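Local coordinates for transaminase (Bacillus megaterium, PDB 5G0A), which probably transfers amino groups between amines and carbonyl compounds with S selectivity, using pyridoxal-5'-phosphate as cofactor, at residues Y363-S377 / D455-E469. Sequence-based numbering, arbitrary orientation.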
# COMPACT_ATOMS: atom_id res chain seq x y z
N TYR B 363 23.88 31.74 27.85
CA TYR B 363 24.39 32.99 27.28
C TYR B 363 23.55 33.47 26.08
O TYR B 363 23.13 34.63 26.03
CB TYR B 363 25.86 32.87 26.90
CG TYR B 363 26.46 34.19 26.46
CD1 TYR B 363 26.73 35.20 27.39
CD2 TYR B 363 26.75 34.43 25.11
CE1 TYR B 363 27.27 36.41 26.99
CE2 TYR B 363 27.29 35.64 24.70
CZ TYR B 363 27.56 36.63 25.65
OH TYR B 363 28.11 37.84 25.26
N ILE B 364 23.30 32.56 25.13
CA ILE B 364 22.47 32.87 23.98
C ILE B 364 21.06 33.31 24.41
O ILE B 364 20.48 34.20 23.81
CB ILE B 364 22.38 31.65 23.00
CG1 ILE B 364 23.68 31.51 22.20
CG2 ILE B 364 21.19 31.78 22.05
CD1 ILE B 364 23.92 30.10 21.65
N ARG B 365 20.52 32.66 25.43
CA ARG B 365 19.23 33.04 26.02
C ARG B 365 19.24 34.52 26.42
O ARG B 365 18.35 35.28 26.04
CB ARG B 365 18.90 32.11 27.20
CG ARG B 365 17.88 32.64 28.21
CD ARG B 365 16.45 32.43 27.74
NE ARG B 365 16.10 31.02 27.63
CZ ARG B 365 14.89 30.58 27.32
NH1 ARG B 365 13.90 31.44 27.11
NH2 ARG B 365 14.66 29.27 27.23
N SER B 366 20.27 34.94 27.15
CA SER B 366 20.42 36.36 27.55
C SER B 366 20.55 37.31 26.35
O SER B 366 20.04 38.44 26.37
CB SER B 366 21.59 36.55 28.52
OG SER B 366 22.84 36.50 27.84
N LYS B 367 21.23 36.86 25.30
CA LYS B 367 21.39 37.67 24.09
C LYS B 367 20.08 37.80 23.33
O LYS B 367 19.75 38.87 22.82
CB LYS B 367 22.50 37.11 23.18
CG LYS B 367 23.88 37.00 23.83
CD LYS B 367 24.58 38.34 24.00
CE LYS B 367 24.81 39.03 22.66
NZ LYS B 367 25.81 40.12 22.80
N LEU B 368 19.32 36.70 23.24
CA LEU B 368 18.01 36.74 22.58
C LEU B 368 16.99 37.57 23.36
O LEU B 368 16.19 38.28 22.76
CB LEU B 368 17.47 35.32 22.29
CG LEU B 368 18.23 34.52 21.23
CD1 LEU B 368 17.75 33.07 21.21
CD2 LEU B 368 18.10 35.14 19.85
N GLU B 369 17.02 37.47 24.69
CA GLU B 369 16.19 38.35 25.52
C GLU B 369 16.39 39.82 25.14
O GLU B 369 15.43 40.55 24.91
CB GLU B 369 16.49 38.16 27.01
CG GLU B 369 15.83 36.96 27.65
CD GLU B 369 16.21 36.81 29.11
OE1 GLU B 369 16.92 37.69 29.64
OE2 GLU B 369 15.80 35.80 29.74
N LEU B 370 17.66 40.23 25.03
CA LEU B 370 17.99 41.62 24.67
C LEU B 370 17.53 41.99 23.26
O LEU B 370 17.01 43.10 23.05
CB LEU B 370 19.49 41.89 24.84
CG LEU B 370 20.05 41.88 26.27
CD1 LEU B 370 21.57 41.71 26.25
CD2 LEU B 370 19.66 43.15 27.04
N LEU B 371 17.69 41.08 22.30
CA LEU B 371 17.17 41.28 20.95
C LEU B 371 15.65 41.40 20.90
O LEU B 371 15.12 42.21 20.15
CB LEU B 371 17.64 40.17 19.99
CG LEU B 371 19.08 40.29 19.49
CD1 LEU B 371 19.48 39.10 18.63
CD2 LEU B 371 19.26 41.59 18.72
N GLN B 372 14.96 40.59 21.70
CA GLN B 372 13.50 40.63 21.73
C GLN B 372 12.97 41.96 22.29
O GLN B 372 11.96 42.48 21.82
CB GLN B 372 12.92 39.45 22.51
CG GLN B 372 11.39 39.39 22.43
CD GLN B 372 10.79 38.17 23.08
OE1 GLN B 372 11.47 37.42 23.79
NE2 GLN B 372 9.51 37.95 22.84
N GLU B 373 13.67 42.50 23.28
CA GLU B 373 13.28 43.77 23.90
C GLU B 373 13.48 44.94 22.94
O GLU B 373 12.84 45.98 23.07
CB GLU B 373 14.05 43.98 25.21
CG GLU B 373 13.52 43.13 26.37
CD GLU B 373 14.57 42.80 27.42
OE1 GLU B 373 15.76 43.10 27.23
OE2 GLU B 373 14.19 42.22 28.47
N LYS B 374 14.36 44.74 21.95
CA LYS B 374 14.70 45.76 20.96
C LYS B 374 14.02 45.53 19.60
O LYS B 374 13.91 46.47 18.80
CB LYS B 374 16.23 45.87 20.84
CG LYS B 374 16.77 46.31 19.48
CD LYS B 374 18.11 47.03 19.59
CE LYS B 374 19.25 46.10 19.97
NZ LYS B 374 20.55 46.83 20.06
N HIS B 375 13.54 44.31 19.36
CA HIS B 375 12.95 43.94 18.07
C HIS B 375 11.59 43.27 18.19
O HIS B 375 11.50 42.10 18.57
CB HIS B 375 13.88 42.98 17.31
CG HIS B 375 15.15 43.62 16.85
ND1 HIS B 375 15.19 44.53 15.82
CD2 HIS B 375 16.43 43.46 17.27
CE1 HIS B 375 16.44 44.91 15.62
NE2 HIS B 375 17.21 44.28 16.49
N LYS B 376 10.55 44.00 17.81
CA LYS B 376 9.17 43.51 17.92
C LYS B 376 8.85 42.45 16.86
O LYS B 376 7.80 41.80 16.93
CB LYS B 376 8.18 44.68 17.88
CG LYS B 376 8.40 45.68 19.02
CD LYS B 376 7.41 46.83 19.02
CE LYS B 376 7.74 47.78 20.17
NZ LYS B 376 6.70 48.82 20.40
N SER B 377 9.76 42.26 15.90
CA SER B 377 9.67 41.17 14.93
C SER B 377 9.96 39.80 15.55
O SER B 377 9.68 38.77 14.94
CB SER B 377 10.62 41.41 13.75
OG SER B 377 11.97 41.39 14.17
N ASP B 455 28.50 36.62 20.04
CA ASP B 455 28.30 38.08 19.92
C ASP B 455 28.26 38.56 18.47
O ASP B 455 27.40 39.36 18.11
CB ASP B 455 29.39 38.86 20.68
CG ASP B 455 29.27 38.73 22.20
OD1 ASP B 455 28.25 38.19 22.69
OD2 ASP B 455 30.20 39.15 22.90
N LYS B 456 29.17 38.05 17.65
CA LYS B 456 29.21 38.40 16.23
C LYS B 456 27.95 37.95 15.49
O LYS B 456 27.41 38.68 14.65
CB LYS B 456 30.48 37.81 15.58
CG LYS B 456 30.59 38.03 14.07
CD LYS B 456 31.98 37.69 13.56
CE LYS B 456 31.99 37.48 12.05
NZ LYS B 456 33.31 36.98 11.60
N ALA B 457 27.47 36.75 15.80
CA ALA B 457 26.27 36.24 15.16
C ALA B 457 25.04 37.05 15.57
O ALA B 457 24.21 37.41 14.73
CB ALA B 457 26.10 34.76 15.48
N MET B 458 24.95 37.37 16.86
CA MET B 458 23.78 38.11 17.37
C MET B 458 23.76 39.56 16.85
O MET B 458 22.69 40.11 16.56
CB MET B 458 23.74 38.07 18.89
CG MET B 458 23.44 36.70 19.48
SD MET B 458 21.81 36.05 19.08
CE MET B 458 22.20 34.79 17.86
N ASP B 459 24.94 40.15 16.72
CA ASP B 459 25.09 41.43 16.03
C ASP B 459 24.54 41.41 14.60
O ASP B 459 23.80 42.31 14.21
CB ASP B 459 26.56 41.87 16.01
CG ASP B 459 26.89 42.82 17.13
OD1 ASP B 459 26.40 43.97 17.09
OD2 ASP B 459 27.65 42.44 18.04
N ALA B 460 24.89 40.38 13.84
CA ALA B 460 24.44 40.27 12.45
C ALA B 460 22.93 40.12 12.39
O ALA B 460 22.30 40.63 11.47
CB ALA B 460 25.12 39.10 11.74
N LEU B 461 22.36 39.40 13.36
CA LEU B 461 20.92 39.23 13.48
C LEU B 461 20.26 40.57 13.82
O LEU B 461 19.21 40.90 13.27
CB LEU B 461 20.61 38.18 14.55
CG LEU B 461 19.14 37.84 14.84
CD1 LEU B 461 18.39 37.57 13.55
CD2 LEU B 461 19.05 36.66 15.79
N ASP B 462 20.89 41.33 14.72
CA ASP B 462 20.42 42.67 15.13
C ASP B 462 20.26 43.52 13.86
O ASP B 462 19.17 43.99 13.55
CB ASP B 462 21.45 43.28 16.09
CG ASP B 462 20.90 44.46 16.93
OD1 ASP B 462 19.71 44.82 16.83
OD2 ASP B 462 21.70 45.02 17.70
N TYR B 463 21.35 43.65 13.10
CA TYR B 463 21.35 44.28 11.78
C TYR B 463 20.26 43.77 10.84
O TYR B 463 19.61 44.55 10.14
CB TYR B 463 22.74 44.11 11.13
CG TYR B 463 22.84 44.64 9.72
CD1 TYR B 463 23.00 46.00 9.48
CD2 TYR B 463 22.78 43.78 8.62
CE1 TYR B 463 23.09 46.50 8.19
CE2 TYR B 463 22.88 44.27 7.33
CZ TYR B 463 23.04 45.62 7.12
OH TYR B 463 23.12 46.12 5.85
N ALA B 464 20.06 42.45 10.81
CA ALA B 464 19.08 41.81 9.93
C ALA B 464 17.64 42.18 10.30
O ALA B 464 16.82 42.50 9.42
CB ALA B 464 19.25 40.29 9.96
N LEU B 465 17.33 42.13 11.59
CA LEU B 465 15.99 42.42 12.09
C LEU B 465 15.64 43.90 11.97
O LEU B 465 14.47 44.25 11.79
CB LEU B 465 15.84 41.92 13.53
CG LEU B 465 15.86 40.40 13.73
CD1 LEU B 465 15.86 40.05 15.21
CD2 LEU B 465 14.71 39.70 13.02
N ASP B 466 16.64 44.78 12.07
CA ASP B 466 16.45 46.20 11.79
C ASP B 466 15.84 46.37 10.40
O ASP B 466 14.85 47.08 10.23
CB ASP B 466 17.77 46.97 11.86
CG ASP B 466 18.11 47.47 13.25
OD1 ASP B 466 17.20 47.58 14.11
OD2 ASP B 466 19.30 47.77 13.48
N TYR B 467 16.43 45.70 9.42
CA TYR B 467 16.01 45.78 8.02
C TYR B 467 14.65 45.13 7.80
O TYR B 467 13.85 45.62 7.00
CB TYR B 467 17.07 45.14 7.12
CG TYR B 467 16.71 45.08 5.65
CD1 TYR B 467 16.99 46.15 4.79
CD2 TYR B 467 16.09 43.95 5.11
CE1 TYR B 467 16.66 46.10 3.44
CE2 TYR B 467 15.76 43.88 3.76
CZ TYR B 467 16.04 44.96 2.93
OH TYR B 467 15.71 44.89 1.60
N LEU B 468 14.39 44.02 8.49
CA LEU B 468 13.09 43.35 8.39
C LEU B 468 11.92 44.24 8.82
O LEU B 468 10.88 44.26 8.17
CB LEU B 468 13.08 42.05 9.20
CG LEU B 468 11.85 41.16 8.98
CD1 LEU B 468 12.01 40.29 7.73
CD2 LEU B 468 11.61 40.29 10.20
N GLU B 469 12.11 44.98 9.92
CA GLU B 469 11.04 45.82 10.47
C GLU B 469 11.10 47.27 9.98
O GLU B 469 10.34 48.13 10.43
CB GLU B 469 11.00 45.73 12.00
CG GLU B 469 12.26 46.16 12.73
CD GLU B 469 12.41 45.52 14.09
OE1 GLU B 469 11.72 44.51 14.37
OE2 GLU B 469 13.21 46.03 14.90
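Asp455 OD1 is gripped by two donors: Tyr363 OH reaches it at 2.6 Å on the syn lone pair, and Lys367 NZ, 3.1 Å from the same OD1, completes a salt bridge from above the carboxylate plane. Two bends in the Lys367 chain, at chi2 (-74°) and chi3, bring its ammonium round to this oxygen. Further along, Met458 SD lies 3.9 Å from Leu371 CD1, which also packs on Leu461, giving the contact a nonpolar middle. At the far end the imidazole of His375 joins two acids. Its NE2 donates to Asp462 OD1 at 2.6 Å, nearly straight (169°) and close to the ring plane; ND1 donates to Glu469 OE2, also 2.6 Å away. Leu465 CB sits over one ring face, 3.6 Å from the centroid, in a CH-pi contact, while Lys374 CG lies over the rim of the opposite face and its NZ pairs with Asp462 OD2. Ser377 OG also donates to Glu469, at OE1. A leucine in place of His375 would probably cost Asp462 and Glu469 one N-H bond each, leaving Lys374 and Ser377 to hold them. Helix segments 363-374 and 455-468 run nearly parallel, 18° apart, in the C-terminal part of this class-III aminotransferase fold; Ile422 of helix 418-427 packs on Leu461 and Leu465. Because a carboxylate oxygen lies at each ring nitrogen, His375 is likely to be cationic, in a hydrogen-bonded cluster joining the turn after helix 363-374 to the end of helix 455-468.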